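Local coordinates for probable fumarate reductase Ifc3 (Shewanella frigidimarina, PDB 1QO8), which catalyses the essentially unidirectional reduction of fumarate to succinate in vitro, using one FAD and four covalently bound c-type hemes per subunit, at residues T26-T30 with T267-S271. Numbering follows the deposited sequence.
Sequences TDSET and TRLNS. With HEM (protoporphyrin IX containing Fe), chain F.
Across a domain boundary, a side chain from each of two turns can hydrogen-bond the backbone of the other, as where 26-30, in the cytochrome part, meets 267-271, in the flavoprotein part, burying 248 Å². Residues Thr26 to Glu29 form a type I beta turn, closed by Glu29 N to Thr26 O at 2.9 Å; left-handed Glu29 (phi 48°, psi 36°) then turns the chain into helix 30-40 as its N-cap. The turn's middle residues, Ser28 and Asp27, together with Asn270, bury the most surface. The CA atoms of Ser28 and Leu269 lie 4.5 Å apart, those of Asp27 and Asn270 5.7 Å. Ser28, in an m rotamer, accepts a hydrogen bond at OG from Leu269 N (3.0 Å). Asn270, also left-handed (phi 43°, psi 45°), follows the short, weakly bonded strand 267-268, outermost in the parallel sheet within this chain; it points toward the turn, and chi1 m (-43°) lets ND2 donate to Asp27 O at 2.9 Å. One water donates to Asp27 OD2 (2.4 Å) and Ser271 OG (2.7 Å). Asp27 OD1 is also hydrogen-bonded to His293 N and OD2 to Thr294 OG1. Glu29, salt-bridged to Lys292, lines a heme pocket: OE2 makes van der Waals contact (3.3 Å) with HEM CAD, a propionate's first carbon. Ser271 touches FAD. Both direct hydrogen bonds between the segments pair side chain with backbone, implying a polar, directional domain junction.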
ATOM      1  N   THR A  26      23.229  30.913  -5.682  1.00 43.47           N
ATOM      2  CA  THR A  26      22.510  29.856  -6.346  1.00 45.29           C
ATOM      3  C   THR A  26      22.216  28.642  -5.421  1.00 44.35           C
ATOM      4  O   THR A  26      22.775  28.458  -4.336  1.00 42.50           O
ATOM      5  CB  THR A  26      23.264  29.307  -7.570  1.00 47.69           C
ATOM      6  OG1 THR A  26      24.506  28.717  -7.094  1.00 47.77           O
ATOM      7  CG2 THR A  26      23.566  30.492  -8.506  1.00 44.56           C
ATOM      8  N   ASP A  27      21.201  27.880  -5.820  1.00 41.25           N
ATOM      9  CA  ASP A  27      20.787  26.690  -5.041  1.00 43.33           C
ATOM     10  C   ASP A  27      21.965  25.769  -4.745  1.00 38.57           C
ATOM     11  O   ASP A  27      22.114  25.441  -3.574  1.00 39.06           O
ATOM     12  CB  ASP A  27      19.628  25.995  -5.769  1.00 42.30           C
ATOM     13  CG  ASP A  27      18.413  26.928  -5.618  1.00 45.29           C
ATOM     14  OD1 ASP A  27      18.184  27.618  -4.612  1.00 46.26           O
ATOM     15  OD2 ASP A  27      17.619  26.878  -6.562  1.00 46.30           O
ATOM     16  N   SER A  28      22.815  25.519  -5.742  1.00 41.30           N
ATOM     17  CA  SER A  28      23.957  24.682  -5.591  1.00 41.25           C
ATOM     18  C   SER A  28      25.098  25.422  -4.896  1.00 43.18           C
ATOM     19  O   SER A  28      26.119  24.734  -4.715  1.00 44.79           O
ATOM     20  CB  SER A  28      24.487  24.037  -6.853  1.00 39.92           C
ATOM     21  OG  SER A  28      23.524  23.514  -7.704  1.00 38.12           O
ATOM     22  N   GLU A  29      25.012  26.683  -4.476  1.00 43.92           N
ATOM     23  CA  GLU A  29      26.140  27.398  -3.858  1.00 40.27           C
ATOM     24  C   GLU A  29      27.467  27.308  -4.563  1.00 39.98           C
ATOM     25  O   GLU A  29      28.596  27.237  -4.022  1.00 40.82           O
ATOM     26  CB  GLU A  29      26.218  27.028  -2.368  1.00 42.97           C
ATOM     27  CG  GLU A  29      24.825  27.174  -1.693  1.00 41.85           C
ATOM     28  CD  GLU A  29      24.778  26.717  -0.265  1.00 42.64           C
ATOM     29  OE1 GLU A  29      25.771  26.148   0.302  1.00 43.70           O
ATOM     30  OE2 GLU A  29      23.784  26.910   0.479  1.00 40.30           O
ATOM     31  N   THR A  30      27.437  27.292  -5.888  1.00 40.21           N
ATOM     32  CA  THR A  30      28.557  26.995  -6.756  1.00 45.74           C
ATOM     33  C   THR A  30      29.689  27.981  -6.571  1.00 47.66           C
ATOM     34  O   THR A  30      30.793  27.726  -6.073  1.00 47.30           O
ATOM     35  CB  THR A  30      28.020  27.024  -8.216  1.00 46.96           C
ATOM     36  OG1 THR A  30      26.922  26.086  -8.217  1.00 48.51           O
ATOM     37  CG2 THR A  30      29.043  26.558  -9.234  1.00 46.79           C
ATOM     38  N   THR A 267      24.888  18.701 -11.822  1.00 57.82           N
ATOM     39  CA  THR A 267      23.746  18.542 -10.936  1.00 59.43           C
ATOM     40  C   THR A 267      23.295  19.843 -10.280  1.00 59.30           C
ATOM     41  O   THR A 267      24.117  20.569  -9.693  1.00 61.39           O
ATOM     42  CB  THR A 267      24.071  17.438  -9.932  1.00 61.52           C
ATOM     43  OG1 THR A 267      23.122  17.396  -8.810  1.00 63.29           O
ATOM     44  CG2 THR A 267      25.439  17.816  -9.479  1.00 65.03           C
ATOM     45  N   ARG A 268      21.998  20.134 -10.232  1.00 51.75           N
ATOM     46  CA  ARG A 268      21.548  21.235  -9.373  1.00 48.28           C
ATOM     47  C   ARG A 268      21.278  20.678  -7.988  1.00 45.85           C
ATOM     48  O   ARG A 268      20.271  20.005  -7.833  1.00 46.10           O
ATOM     49  CB  ARG A 268      20.283  21.833  -9.959  1.00 47.91           C
ATOM     50  CG  ARG A 268      19.833  23.241  -9.966  1.00 55.17           C
ATOM     51  CD  ARG A 268      18.651  23.531 -10.960  1.00 51.74           C
ATOM     52  NE  ARG A 268      19.132  23.810 -12.314  1.00 51.13           N
ATOM     53  CZ  ARG A 268      18.391  24.577 -13.174  1.00 52.27           C
ATOM     54  NH1 ARG A 268      17.196  25.020 -12.768  1.00 46.96           N
ATOM     55  NH2 ARG A 268      18.807  24.893 -14.389  1.00 49.99           N
ATOM     56  N   LEU A 269      21.997  21.078  -6.977  1.00 43.82           N
ATOM     57  CA  LEU A 269      21.957  20.619  -5.619  1.00 42.14           C
ATOM     58  C   LEU A 269      20.969  21.461  -4.850  1.00 41.90           C
ATOM     59  O   LEU A 269      20.484  22.516  -5.281  1.00 39.65           O
ATOM     60  CB  LEU A 269      23.405  20.694  -5.096  1.00 42.70           C
ATOM     61  CG  LEU A 269      24.404  19.696  -5.778  1.00 41.89           C
ATOM     62  CD1 LEU A 269      25.840  20.014  -5.414  1.00 41.81           C
ATOM     63  CD2 LEU A 269      23.994  18.290  -5.443  1.00 41.84           C
ATOM     64  N   ASN A 270      20.654  20.995  -3.650  1.00 42.58           N
ATOM     65  CA  ASN A 270      19.708  21.605  -2.697  1.00 42.59           C
ATOM     66  C   ASN A 270      18.456  22.085  -3.469  1.00 44.79           C
ATOM     67  O   ASN A 270      17.886  23.128  -3.151  1.00 42.79           O
ATOM     68  CB  ASN A 270      20.378  22.703  -1.927  1.00 41.81           C
ATOM     69  CG  ASN A 270      21.775  22.362  -1.462  1.00 45.42           C
ATOM     70  OD1 ASN A 270      21.980  21.484  -0.578  1.00 42.90           O
ATOM     71  ND2 ASN A 270      22.810  23.086  -1.976  1.00 45.90           N
ATOM     72  N   SER A 271      17.945  21.242  -4.356  1.00 40.88           N
ATOM     73  CA  SER A 271      16.770  21.455  -5.185  1.00 43.74           C
ATOM     74  C   SER A 271      15.836  20.235  -5.065  1.00 43.21           C
ATOM     75  O   SER A 271      16.040  19.203  -5.715  1.00 42.54           O
ATOM     76  CB  SER A 271      17.271  21.529  -6.655  1.00 43.01           C
ATOM     77  OG  SER A 271      18.163  22.650  -6.634  1.00 42.87           O
TER
HETATM   78  CHA HEM F 604      24.170  32.655   2.206  1.00 41.36           C
HETATM   79  CHB HEM F 604      24.647  37.452   3.039  1.00 43.86           C
HETATM   80  CHC HEM F 604      29.438  37.027   3.608  1.00 43.05           C
HETATM   81  CHD HEM F 604      28.973  32.260   2.827  1.00 42.45           C
HETATM   82  C1A HEM F 604      23.933  34.016   2.345  1.00 49.02           C
HETATM   83  C2A HEM F 604      22.634  34.617   2.099  1.00 49.36           C
HETATM   84  C3A HEM F 604      22.787  35.914   2.362  1.00 47.53           C
HETATM   85  C4A HEM F 604      24.142  36.167   2.762  1.00 47.84           C
HETATM   86  CMA HEM F 604      21.750  37.048   2.304  1.00 46.03           C
HETATM   87  CAA HEM F 604      21.353  33.874   1.633  1.00 51.32           C
HETATM   88  CBA HEM F 604      20.479  33.003   2.489  1.00 60.44           C
HETATM   89  CGA HEM F 604      19.094  32.516   2.126  1.00 64.99           C
HETATM   90  O1A HEM F 604      18.246  32.598   3.100  1.00 67.10           O
HETATM   91  O2A HEM F 604      18.771  32.038   0.992  1.00 62.09           O
HETATM   92  C1B HEM F 604      25.951  37.730   3.374  1.00 46.14           C
HETATM   93  C2B HEM F 604      26.464  38.986   3.915  1.00 49.79           C
HETATM   94  C3B HEM F 604      27.779  38.859   4.123  1.00 47.54           C
HETATM   95  C4B HEM F 604      28.143  37.542   3.650  1.00 45.90           C
HETATM   96  CMB HEM F 604      25.561  40.195   4.253  1.00 48.83           C
HETATM   97  CAB HEM F 604      28.755  39.836   4.782  1.00 48.56           C
HETATM   98  CBB HEM F 604      28.628  40.676   5.835  1.00 45.50           C
HETATM   99  C1C HEM F 604      29.739  35.692   3.381  1.00 46.64           C
HETATM  100  C2C HEM F 604      31.064  35.105   3.367  1.00 44.52           C
HETATM  101  C3C HEM F 604      30.921  33.823   3.197  1.00 46.80           C
HETATM  102  C4C HEM F 604      29.524  33.516   3.051  1.00 47.18           C
HETATM  103  CMC HEM F 604      32.368  35.922   3.556  1.00 43.34           C
HETATM  104  CAC HEM F 604      31.954  32.649   3.226  1.00 46.57           C
HETATM  105  CBC HEM F 604      32.925  32.633   4.174  1.00 46.20           C
HETATM  106  C1D HEM F 604      27.654  31.917   2.625  1.00 40.50           C
HETATM  107  C2D HEM F 604      27.112  30.607   2.377  1.00 42.50           C
HETATM  108  C3D HEM F 604      25.804  30.734   2.235  1.00 42.28           C
HETATM  109  C4D HEM F 604      25.454  32.156   2.352  1.00 42.65           C
HETATM  110  CMD HEM F 604      28.010  29.334   2.342  1.00 41.38           C
HETATM  111  CAD HEM F 604      24.685  29.676   2.031  1.00 40.60           C
HETATM  112  CBD HEM F 604      24.021  29.443   3.429  1.00 40.78           C
HETATM  113  CGD HEM F 604      24.977  29.203   4.582  1.00 43.25           C
HETATM  114  O1D HEM F 604      25.906  28.363   4.369  1.00 41.95           O
HETATM  115  O2D HEM F 604      24.856  29.805   5.673  1.00 40.35           O
HETATM  116  NA  HEM F 604      24.867  34.994   2.673  1.00 45.70           N
HETATM  117  NB  HEM F 604      27.003  36.877   3.251  1.00 45.91           N
HETATM  118  NC  HEM F 604      28.803  34.695   3.141  1.00 44.11           N
HETATM  119  ND  HEM F 604      26.627  32.821   2.596  1.00 44.65           N
HETATM  120 FE   HEM F 604      26.850  34.823   2.989  1.00 41.95          FE
HETATM  121  O   HOH W   1      17.219  24.879  -7.916  1.00 52.53           O